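Local structure of proto-oncogene vav (Homo sapiens, 6NFA) at residues F83-D88 / G127-Q132; A213-E218 / L381-F386. The protein probably activates Rho-family GTPases by promoting exchange of their bound GDP for GTP, as a Vav-family guanine nucleotide exchange factor. All coordinates share one frame; numbering follows the deposited sequence.

Contact 1 (F83-D88 / G127-Q132); sequences FINIED and GRYCSQ. With 9K1 ((2S)-2-{[3-(4-methylphenyl)imidazo[1,2-a]pyrazin-8-yl]amino}-3-(pyridin-3-yl)propan-1-ol), chain D.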
ATOM      1  N   PHE A  83       2.986 -20.329  -3.988  1.00 41.00           N
ATOM      2  CA  PHE A  83       2.081 -20.063  -5.122  1.00 40.75           C
ATOM      3  C   PHE A  83       0.880 -19.201  -4.778  1.00 43.55           C
ATOM      4  O   PHE A  83       0.270 -18.579  -5.647  1.00 43.50           O
ATOM      5  CB  PHE A  83       1.607 -21.396  -5.731  1.00 43.55           C
ATOM      6  CG  PHE A  83       2.670 -22.189  -6.460  1.00 45.66           C
ATOM      7  CD1 PHE A  83       3.045 -21.857  -7.760  1.00 49.73           C
ATOM      8  CD2 PHE A  83       3.320 -23.241  -5.837  1.00 47.62           C
ATOM      9  CE1 PHE A  83       4.041 -22.589  -8.430  1.00 52.23           C
ATOM     10  CE2 PHE A  83       4.312 -23.971  -6.499  1.00 51.85           C
ATOM     11  CZ  PHE A  83       4.677 -23.637  -7.790  1.00 51.34           C
ATOM     12  N   ILE A  84       0.562 -19.163  -3.486  1.00 38.13           N
ATOM     13  CA  ILE A  84      -0.533 -18.385  -2.935  1.00 36.46           C
ATOM     14  C   ILE A  84      -1.861 -18.774  -3.623  1.00 42.39           C
ATOM     15  O   ILE A  84      -2.239 -19.947  -3.587  1.00 44.61           O
ATOM     16  CB  ILE A  84      -0.210 -16.851  -2.939  1.00 38.26           C
ATOM     17  CG1 ILE A  84       1.311 -16.578  -2.713  1.00 37.03           C
ATOM     18  CG2 ILE A  84      -1.109 -16.083  -1.934  1.00 38.36           C
ATOM     19  CD1 ILE A  84       1.792 -15.281  -3.097  1.00 37.84           C
ATOM     20  N   ASN A  85      -2.541 -17.797  -4.244  1.00 39.05           N
ATOM     21  CA  ASN A  85      -3.823 -17.942  -4.946  1.00 40.16           C
ATOM     22  C   ASN A  85      -3.647 -17.866  -6.470  1.00 45.55           C
ATOM     23  O   ASN A  85      -4.556 -17.416  -7.166  1.00 44.51           O
ATOM     24  CB  ASN A  85      -4.806 -16.866  -4.469  1.00 39.29           C
ATOM     25  CG  ASN A  85      -4.364 -15.419  -4.636  1.00 58.98           C
ATOM     26  OD1 ASN A  85      -3.214 -15.083  -4.998  1.00 55.64           O
ATOM     27  ND2 ASN A  85      -5.291 -14.534  -4.328  1.00 47.04           N
ATOM     28  N   ILE A  86      -2.473 -18.294  -6.980  1.00 45.02           N
ATOM     29  CA  ILE A  86      -2.122 -18.283  -8.409  1.00 46.69           C
ATOM     30  C   ILE A  86      -3.213 -18.900  -9.292  1.00 54.74           C
ATOM     31  O   ILE A  86      -3.509 -18.354 -10.351  1.00 55.53           O
ATOM     32  CB  ILE A  86      -0.725 -18.918  -8.666  1.00 50.07           C
ATOM     33  CG1 ILE A  86      -0.196 -18.572 -10.061  1.00 51.20           C
ATOM     34  CG2 ILE A  86      -0.694 -20.439  -8.393  1.00 52.00           C
ATOM     35  CD1 ILE A  86       0.187 -17.148 -10.221  1.00 53.41           C
ATOM     36  N   GLU A  87      -3.815 -20.011  -8.832  1.00 53.74           N
ATOM     37  CA  GLU A  87      -4.891 -20.713  -9.521  1.00 56.52           C
ATOM     38  C   GLU A  87      -6.116 -19.830  -9.658  1.00 62.23           C
ATOM     39  O   GLU A  87      -6.735 -19.828 -10.723  1.00 63.22           O
ATOM     40  CB  GLU A  87      -5.275 -22.008  -8.807  1.00 58.93           C
ATOM     41  CG  GLU A  87      -4.158 -23.031  -8.720  1.00 76.77           C
ATOM     42  CD  GLU A  87      -4.490 -24.284  -7.929  1.00113.65           C
ATOM     43  OE1 GLU A  87      -3.586 -25.132  -7.762  1.00122.25           O
ATOM     44  OE2 GLU A  87      -5.657 -24.440  -7.501  1.00111.28           O
ATOM     45  N   ASP A  88      -6.454 -19.054  -8.606  1.00 58.74           N
ATOM     46  CA  ASP A  88      -7.605 -18.164  -8.675  1.00 58.52           C
ATOM     47  C   ASP A  88      -7.375 -17.002  -9.632  1.00 59.34           C
ATOM     48  O   ASP A  88      -8.320 -16.617 -10.315  1.00 59.83           O
ATOM     49  CB  ASP A  88      -8.089 -17.702  -7.302  1.00 59.83           C
ATOM     50  CG  ASP A  88      -9.595 -17.494  -7.315  1.00 79.79           C
ATOM     51  OD1 ASP A  88     -10.337 -18.507  -7.446  1.00 83.00           O
ATOM     52  OD2 ASP A  88     -10.035 -16.321  -7.244  1.00 86.28           O
ATOM     53  N   GLY A 127      -5.169  -8.680  -4.208  1.00 34.96           N
ATOM     54  CA  GLY A 127      -4.834  -8.084  -2.920  1.00 33.39           C
ATOM     55  C   GLY A 127      -3.982  -9.006  -2.075  1.00 37.98           C
ATOM     56  O   GLY A 127      -2.880  -8.633  -1.649  1.00 38.12           O
ATOM     57  N   ARG A 128      -4.492 -10.237  -1.873  1.00 34.47           N
ATOM     58  CA  ARG A 128      -3.849 -11.346  -1.177  1.00 33.97           C
ATOM     59  C   ARG A 128      -2.477 -11.627  -1.853  1.00 35.73           C
ATOM     60  O   ARG A 128      -1.465 -11.705  -1.156  1.00 32.64           O
ATOM     61  CB  ARG A 128      -4.759 -12.578  -1.268  1.00 36.38           C
ATOM     62  CG  ARG A 128      -4.487 -13.633  -0.232  1.00 44.80           C
ATOM     63  CD  ARG A 128      -5.452 -14.783  -0.403  1.00 55.52           C
ATOM     64  NE  ARG A 128      -4.807 -16.055  -0.080  1.00 72.77           N
ATOM     65  CZ  ARG A 128      -5.215 -17.243  -0.515  1.00 83.10           C
ATOM     66  NH1 ARG A 128      -6.275 -17.342  -1.307  1.00 68.17           N
ATOM     67  NH2 ARG A 128      -4.557 -18.342  -0.170  1.00 69.84           N
ATOM     68  N   TYR A 129      -2.450 -11.697  -3.216  1.00 33.94           N
ATOM     69  CA  TYR A 129      -1.234 -11.934  -3.993  1.00 34.53           C
ATOM     70  C   TYR A 129      -0.175 -10.880  -3.758  1.00 40.83           C
ATOM     71  O   TYR A 129       0.953 -11.221  -3.422  1.00 40.50           O
ATOM     72  CB  TYR A 129      -1.512 -12.098  -5.516  1.00 34.92           C
ATOM     73  CG  TYR A 129      -0.386 -12.818  -6.236  1.00 35.46           C
ATOM     74  CD1 TYR A 129      -0.331 -14.214  -6.275  1.00 38.01           C
ATOM     75  CD2 TYR A 129       0.650 -12.108  -6.840  1.00 35.11           C
ATOM     76  CE1 TYR A 129       0.729 -14.882  -6.888  1.00 36.67           C
ATOM     77  CE2 TYR A 129       1.712 -12.762  -7.459  1.00 36.58           C
ATOM     78  CZ  TYR A 129       1.751 -14.150  -7.480  1.00 43.73           C
ATOM     79  OH  TYR A 129       2.814 -14.791  -8.077  1.00 43.64           O
ATOM     80  N   CYS A 130      -0.527  -9.611  -3.947  1.00 39.41           N
ATOM     81  CA  CYS A 130       0.367  -8.474  -3.809  1.00 41.32           C
ATOM     82  C   CYS A 130       1.001  -8.395  -2.431  1.00 38.70           C
ATOM     83  O   CYS A 130       2.183  -8.072  -2.324  1.00 37.02           O
ATOM     84  CB  CYS A 130      -0.370  -7.183  -4.156  1.00 45.13           C
ATOM     85  SG  CYS A 130       0.705  -5.730  -4.290  1.00 50.85           S
ATOM     86  N   SER A 131       0.201  -8.658  -1.375  1.00 31.30           N
ATOM     87  CA  SER A 131       0.652  -8.629   0.009  1.00 28.43           C
ATOM     88  C   SER A 131       1.650  -9.743   0.358  1.00 30.28           C
ATOM     89  O   SER A 131       2.616  -9.476   1.071  1.00 29.92           O
ATOM     90  CB  SER A 131      -0.540  -8.654   0.963  1.00 31.43           C
ATOM     91  OG  SER A 131      -0.134  -8.359   2.290  1.00 35.87           O
ATOM     92  N   GLN A 132       1.425 -10.972  -0.139  1.00 27.01           N
ATOM     93  CA  GLN A 132       2.236 -12.158   0.181  1.00 27.18           C
ATOM     94  C   GLN A 132       3.402 -12.524  -0.767  1.00 31.36           C
ATOM     95  O   GLN A 132       4.227 -13.351  -0.382  1.00 30.02           O
ATOM     96  CB  GLN A 132       1.336 -13.398   0.322  1.00 28.42           C
ATOM     97  CG  GLN A 132       0.570 -13.437   1.628  1.00 27.89           C
ATOM     98  CD  GLN A 132      -0.430 -14.565   1.662  1.00 50.07           C
ATOM     99  OE1 GLN A 132      -1.639 -14.345   1.803  1.00 48.66           O
ATOM    100  NE2 GLN A 132       0.051 -15.802   1.576  1.00 42.24           N
TER
HETATM  101  C1  9K1 D 603      -7.081  -4.234  -0.865  1.00 23.23           C
HETATM  102  C3  9K1 D 603      -7.745  -5.974  -2.262  1.00 20.73           C
HETATM  103  C12 9K1 D 603      -8.538  -4.600   2.618  1.00 27.33           C
HETATM  104  C13 9K1 D 603      -9.233  -3.438   3.379  1.00 33.58           C
HETATM  105  C15 9K1 D 603      -7.529  -5.409   3.497  1.00 23.85           C
HETATM  106  C16 9K1 D 603      -6.619  -4.821  -5.168  1.00 27.54           C
HETATM  107  C17 9K1 D 603      -6.196  -5.034  -6.489  1.00 30.61           C
HETATM  108  C18 9K1 D 603      -4.822  -5.053  -6.820  1.00 31.18           C
HETATM  109  C19 9K1 D 603      -3.850  -4.844  -5.818  1.00 30.11           C
HETATM  110  C20 9K1 D 603      -4.266  -4.665  -4.486  1.00 28.52           C
HETATM  111  C21 9K1 D 603      -4.400  -5.262  -8.275  1.00 30.23           C
HETATM  112  C22 9K1 D 603      -6.806  -6.483   2.660  1.00 26.57           C
HETATM  113  C23 9K1 D 603      -7.348  -7.784   2.517  1.00 28.49           C
HETATM  114  C25 9K1 D 603      -5.591  -8.424   1.048  1.00 27.62           C
HETATM  115  C26 9K1 D 603      -4.998  -7.154   1.144  1.00 27.44           C
HETATM  116  C27 9K1 D 603      -5.624  -6.181   1.946  1.00 27.18           C
HETATM  117  N2  9K1 D 603      -7.008  -4.908  -1.994  1.00 24.43           N
HETATM  118  C4  9K1 D 603      -8.636  -6.385  -1.340  1.00 22.16           C
HETATM  119  N5  9K1 D 603      -8.715  -5.685  -0.068  1.00 22.51           N
HETATM  120  C6  9K1 D 603      -7.991  -4.651   0.222  1.00 24.75           C
HETATM  121  N7  9K1 D 603      -6.282  -3.267  -0.870  1.00 19.01           N
HETATM  122  C8  9K1 D 603      -5.576  -3.228  -2.123  1.00 17.56           C
HETATM  123  C9  9K1 D 603      -6.066  -4.336  -2.741  1.00 24.22           C
HETATM  124  C10 9K1 D 603      -5.643  -4.673  -4.157  1.00 27.47           C
HETATM  125  N11 9K1 D 603      -7.972  -4.027   1.383  1.00 26.09           N
HETATM  126  O14 9K1 D 603     -10.339  -2.930   2.596  1.00 35.23           O
HETATM  127  N24 9K1 D 603      -6.750  -8.706   1.714  1.00 27.22           N
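Between Ile-84 and Tyr-129 the two backbones come closest, their CA atoms 6.6 Å apart, where the link from helix 76-83 to helix 86-105 meets helix 126-146 inside the all-helical Dbl-homology (RhoGEF) domain. A type II' turn from Phe-83 to Ile-86 makes the sharp corner: Ile-84 takes positive phi (57°), and the backbone bond from Ile-86 N to Phe-83 O closes it. Asn-85 follows at the N-cap position of helix 86-105, yet its side chain turns to helix 126-146 instead of capping, and its ND2 is hydrogen-bonded to Val-125 O. With chi1 at 58°, CG stands between the backbone N and the carbonyl carbon, and Asn-85 OD1 arrives at the edge of the Tyr-129 ring, in its plane, 3.3 Å from Tyr-129 CD1; amide and ring are nearly coplanar, 12° apart. Over a face of this amide runs Arg-128, its side chain sliding past in the opposite direction, and Asn-85 CB lies over one face of the guanidinium, 3.5 Å from Arg-128 NH1. Ile-84 CD1 packs 4.0 Å from Tyr-129 CE1 and against Gln-132 CB, while Ile-84 CG2 lies 3.7 Å from Gln-132 NE2. No hydrogen bond joins the two segments; they meet by packing and by the oxygen at the ring edge. Gly-127 C and Arg-128 N lie near C25 of the ligand 9K1, and a side chain at Gly-127 would run into it. Pro-175 and Met-176 of helix 174-179 pack on Tyr-129, whose hydroxyl hydrogen-bonds to Leu-172 O. Beside the ring, pointing the same way, lies Ile-86, its CD1 4.1 Å from Tyr-129 CE1.

Contact 2 (A213-E218 / L381-F386); sequences AQCVNE and LLRGTF. With 9K1 ((2S)-2-{[3-(4-methylphenyl)imidazo[1,2-a]pyrazin-8-yl]amino}-3-(pyridin-3-yl)propan-1-ol), chain D.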
ATOM      1  N   ALA A 213      -3.710   0.154 -10.299  1.00 40.88           N
ATOM      2  CA  ALA A 213      -2.281   0.408 -10.135  1.00 39.54           C
ATOM      3  C   ALA A 213      -1.992   1.113  -8.785  1.00 43.75           C
ATOM      4  O   ALA A 213      -0.909   0.931  -8.213  1.00 42.77           O
ATOM      5  CB  ALA A 213      -1.767   1.243 -11.293  1.00 40.84           C
ATOM      6  N   GLN A 214      -2.952   1.919  -8.283  1.00 40.59           N
ATOM      7  CA  GLN A 214      -2.818   2.586  -6.993  1.00 40.15           C
ATOM      8  C   GLN A 214      -2.978   1.581  -5.868  1.00 44.90           C
ATOM      9  O   GLN A 214      -2.279   1.691  -4.855  1.00 45.13           O
ATOM     10  CB  GLN A 214      -3.824   3.737  -6.820  1.00 41.90           C
ATOM     11  CG  GLN A 214      -3.241   5.128  -7.076  1.00 66.23           C
ATOM     12  CD  GLN A 214      -1.866   5.326  -6.480  1.00 94.51           C
ATOM     13  OE1 GLN A 214      -0.862   5.410  -7.199  1.00 91.27           O
ATOM     14  NE2 GLN A 214      -1.783   5.351  -5.156  1.00 90.47           N
ATOM     15  N   CYS A 215      -3.880   0.587  -6.057  1.00 40.31           N
ATOM     16  CA  CYS A 215      -4.135  -0.495  -5.103  1.00 38.42           C
ATOM     17  C   CYS A 215      -2.881  -1.299  -4.804  1.00 41.03           C
ATOM     18  O   CYS A 215      -2.725  -1.789  -3.691  1.00 41.01           O
ATOM     19  CB  CYS A 215      -5.254  -1.395  -5.601  1.00 39.32           C
ATOM     20  SG  CYS A 215      -6.887  -0.629  -5.568  1.00 43.23           S
ATOM     21  N   VAL A 216      -1.993  -1.433  -5.797  1.00 36.77           N
ATOM     22  CA  VAL A 216      -0.730  -2.152  -5.664  1.00 35.16           C
ATOM     23  C   VAL A 216       0.186  -1.330  -4.771  1.00 38.14           C
ATOM     24  O   VAL A 216       0.761  -1.866  -3.818  1.00 38.09           O
ATOM     25  CB  VAL A 216      -0.094  -2.452  -7.052  1.00 38.51           C
ATOM     26  CG1 VAL A 216       1.310  -3.037  -6.921  1.00 37.64           C
ATOM     27  CG2 VAL A 216      -0.990  -3.379  -7.868  1.00 39.06           C
ATOM     28  N   ASN A 217       0.289  -0.029  -5.056  1.00 33.19           N
ATOM     29  CA  ASN A 217       1.162   0.874  -4.316  1.00 32.15           C
ATOM     30  C   ASN A 217       0.785   0.964  -2.848  1.00 34.08           C
ATOM     31  O   ASN A 217       1.671   0.869  -2.005  1.00 32.54           O
ATOM     32  CB  ASN A 217       1.249   2.240  -4.992  1.00 33.86           C
ATOM     33  CG  ASN A 217       1.859   2.177  -6.390  1.00 73.70           C
ATOM     34  OD1 ASN A 217       2.700   1.315  -6.718  1.00 63.50           O
ATOM     35  ND2 ASN A 217       1.434   3.087  -7.261  1.00 75.00           N
ATOM     36  N   GLU A 218      -0.522   1.037  -2.543  1.00 29.95           N
ATOM     37  CA  GLU A 218      -1.012   1.077  -1.171  1.00 28.67           C
ATOM     38  C   GLU A 218      -0.659  -0.184  -0.400  1.00 31.47           C
ATOM     39  O   GLU A 218      -0.420  -0.099   0.795  1.00 31.37           O
ATOM     40  CB  GLU A 218      -2.528   1.333  -1.112  1.00 30.47           C
ATOM     41  CG  GLU A 218      -2.973   2.682  -1.656  1.00 46.01           C
ATOM     42  CD  GLU A 218      -2.314   3.915  -1.067  1.00 84.29           C
ATOM     43  OE1 GLU A 218      -2.313   4.068   0.178  1.00 84.43           O
ATOM     44  OE2 GLU A 218      -1.818   4.744  -1.863  1.00 88.61           O
ATOM     45  N   LEU A 381     -13.311   0.962  -2.575  1.00 28.08           N
ATOM     46  CA  LEU A 381     -12.440   0.204  -1.660  1.00 25.27           C
ATOM     47  C   LEU A 381     -11.540   1.092  -0.801  1.00 28.26           C
ATOM     48  O   LEU A 381     -10.978   2.075  -1.297  1.00 26.83           O
ATOM     49  CB  LEU A 381     -11.545  -0.733  -2.515  1.00 24.17           C
ATOM     50  CG  LEU A 381     -10.451  -1.559  -1.817  1.00 26.78           C
ATOM     51  CD1 LEU A 381     -11.034  -2.774  -1.093  1.00 26.57           C
ATOM     52  CD2 LEU A 381      -9.317  -1.929  -2.781  1.00 27.09           C
ATOM     53  N   LEU A 382     -11.373   0.710   0.477  1.00 24.66           N
ATOM     54  CA  LEU A 382     -10.419   1.325   1.397  1.00 23.81           C
ATOM     55  C   LEU A 382      -9.122   0.535   1.135  1.00 27.58           C
ATOM     56  O   LEU A 382      -8.983  -0.609   1.556  1.00 27.98           O
ATOM     57  CB  LEU A 382     -10.915   1.186   2.853  1.00 24.27           C
ATOM     58  CG  LEU A 382     -11.986   2.210   3.273  1.00 30.41           C
ATOM     59  CD1 LEU A 382     -12.826   1.678   4.383  1.00 31.00           C
ATOM     60  CD2 LEU A 382     -11.352   3.480   3.762  1.00 34.89           C
ATOM     61  N   ARG A 383      -8.263   1.089   0.302  1.00 23.90           N
ATOM     62  CA  ARG A 383      -7.051   0.433  -0.184  1.00 24.17           C
ATOM     63  C   ARG A 383      -5.972   0.235   0.866  1.00 29.13           C
ATOM     64  O   ARG A 383      -5.787   1.099   1.734  1.00 29.65           O
ATOM     65  CB  ARG A 383      -6.454   1.229  -1.361  1.00 26.44           C
ATOM     66  CG  ARG A 383      -7.390   1.453  -2.540  1.00 30.87           C
ATOM     67  CD  ARG A 383      -6.749   2.457  -3.458  1.00 37.50           C
ATOM     68  NE  ARG A 383      -7.604   2.786  -4.596  1.00 49.11           N
ATOM     69  CZ  ARG A 383      -7.469   3.881  -5.332  1.00 59.98           C
ATOM     70  NH1 ARG A 383      -6.530   4.773  -5.040  1.00 45.56           N
ATOM     71  NH2 ARG A 383      -8.282   4.104  -6.354  1.00 49.95           N
ATOM     72  N   GLY A 384      -5.211  -0.850   0.720  1.00 24.92           N
ATOM     73  CA  GLY A 384      -4.107  -1.150   1.616  1.00 23.86           C
ATOM     74  C   GLY A 384      -4.429  -2.157   2.696  1.00 30.52           C
ATOM     75  O   GLY A 384      -5.545  -2.691   2.770  1.00 29.54           O
ATOM     76  N   THR A 385      -3.430  -2.398   3.562  1.00 28.93           N
ATOM     77  CA  THR A 385      -3.447  -3.408   4.629  1.00 28.77           C
ATOM     78  C   THR A 385      -3.301  -2.840   6.048  1.00 31.23           C
ATOM     79  O   THR A 385      -3.310  -3.611   7.009  1.00 32.55           O
ATOM     80  CB  THR A 385      -2.291  -4.401   4.370  1.00 35.51           C
ATOM     81  OG1 THR A 385      -1.078  -3.662   4.236  1.00 34.08           O
ATOM     82  CG2 THR A 385      -2.498  -5.230   3.121  1.00 34.49           C
ATOM     83  N   PHE A 386      -3.143  -1.517   6.184  1.00 24.28           N
ATOM     84  CA  PHE A 386      -2.902  -0.873   7.474  1.00 21.78           C
ATOM     85  C   PHE A 386      -3.454   0.551   7.471  1.00 24.18           C
ATOM     86  O   PHE A 386      -3.080   1.321   6.592  1.00 23.32           O
ATOM     87  CB  PHE A 386      -1.371  -0.840   7.725  1.00 22.69           C
ATOM     88  CG  PHE A 386      -0.906  -0.292   9.049  1.00 22.87           C
ATOM     89  CD1 PHE A 386      -1.066  -1.030  10.221  1.00 25.15           C
ATOM     90  CD2 PHE A 386      -0.244   0.924   9.119  1.00 22.71           C
ATOM     91  CE1 PHE A 386      -0.610  -0.539  11.445  1.00 24.97           C
ATOM     92  CE2 PHE A 386       0.228   1.410  10.341  1.00 25.46           C
ATOM     93  CZ  PHE A 386       0.047   0.673  11.496  1.00 23.82           C
TER
HETATM   94  C1  9K1 D 603      -7.081  -4.234  -0.865  1.00 23.23           C
HETATM   95  C3  9K1 D 603      -7.745  -5.974  -2.262  1.00 20.73           C
HETATM   96  C12 9K1 D 603      -8.538  -4.600   2.618  1.00 27.33           C
HETATM   97  C13 9K1 D 603      -9.233  -3.438   3.379  1.00 33.58           C
HETATM   98  C15 9K1 D 603      -7.529  -5.409   3.497  1.00 23.85           C
HETATM   99  C16 9K1 D 603      -6.619  -4.821  -5.168  1.00 27.54           C
HETATM  100  C17 9K1 D 603      -6.196  -5.034  -6.489  1.00 30.61           C
HETATM  101  C18 9K1 D 603      -4.822  -5.053  -6.820  1.00 31.18           C
HETATM  102  C19 9K1 D 603      -3.850  -4.844  -5.818  1.00 30.11           C
HETATM  103  C20 9K1 D 603      -4.266  -4.665  -4.486  1.00 28.52           C
HETATM  104  C21 9K1 D 603      -4.400  -5.262  -8.275  1.00 30.23           C
HETATM  105  C22 9K1 D 603      -6.806  -6.483   2.660  1.00 26.57           C
HETATM  106  C23 9K1 D 603      -7.348  -7.784   2.517  1.00 28.49           C
HETATM  107  C25 9K1 D 603      -5.591  -8.424   1.048  1.00 27.62           C
HETATM  108  C26 9K1 D 603      -4.998  -7.154   1.144  1.00 27.44           C
HETATM  109  C27 9K1 D 603      -5.624  -6.181   1.946  1.00 27.18           C
HETATM  110  N2  9K1 D 603      -7.008  -4.908  -1.994  1.00 24.43           N
HETATM  111  C4  9K1 D 603      -8.636  -6.385  -1.340  1.00 22.16           C
HETATM  112  N5  9K1 D 603      -8.715  -5.685  -0.068  1.00 22.51           N
HETATM  113  C6  9K1 D 603      -7.991  -4.651   0.222  1.00 24.75           C
HETATM  114  N7  9K1 D 603      -6.282  -3.267  -0.870  1.00 19.01           N
HETATM  115  C8  9K1 D 603      -5.576  -3.228  -2.123  1.00 17.56           C
HETATM  116  C9  9K1 D 603      -6.066  -4.336  -2.741  1.00 24.22           C
HETATM  117  C10 9K1 D 603      -5.643  -4.673  -4.157  1.00 27.47           C
HETATM  118  N11 9K1 D 603      -7.972  -4.027   1.383  1.00 26.09           N
HETATM  119  O14 9K1 D 603     -10.339  -2.930   2.596  1.00 35.23           O
HETATM  120  N24 9K1 D 603      -6.750  -8.706   1.714  1.00 27.22           N
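The Arg-383 guanidinium has Gln-214 CB over one face, 3.4 Å from NH1, while Cys-215 SG comes in obliquely, 3.6 Å from NE. The Gln-214 and Arg-383 side chains cross at about a right angle. Extended from CG to NE, the arginine runs along helix 196-235, and its NH2 forms a salt bridge with Asp-211. With the guanidinium and the chain that carries it cut away, as by an alanine here, Asp-211 would probably lose its charged mate and a gap would open beside Cys-215 SG and Gln-214 CB. At the other end, Arg-383 CB packs 3.8 Å from Glu-218 CG. Gly-384 follows with phi 99°, where a CB would jam against the preceding carbonyl oxygen and come close to Glu-218 O. Gly-384 N donates to N7 of the ligand 9K1 (3.1 Å, 153°), and Gly-384 O accepts a weak bond from N11; Leu-382 O takes the bond from O14. Cys-215 CB lies 3.6 Å from ligand atom C20, and Leu-381 CD2 touches both Cys-215 SG and the ligand's fused ring. The arrangement is a ligand-binding pocket at the interface between the Dbl-homology helices and a loop of the zinc-binding C1 domain.

From the N terminus, contact 1 comes first: residues 83-88 are joined to 127-132 across a largely helical excursion of 38 residues, wholly within the RhoGEF domain. Contact 2 opens only after that loop has closed, so the two are in series and neither nest nor cross. Its much longer loop, 162 residues, carries the chain through the PH domain and into the C1 domain before 381-386 returns to helix 196-235. The contacts meet through helix 126-146, where Cys-130 SG packs 3.8 Å from Val-216 CG1 and Ser-131 lies against Thr-385. Both touch 9K1, which thus bridges the helical domain and the C1 loop.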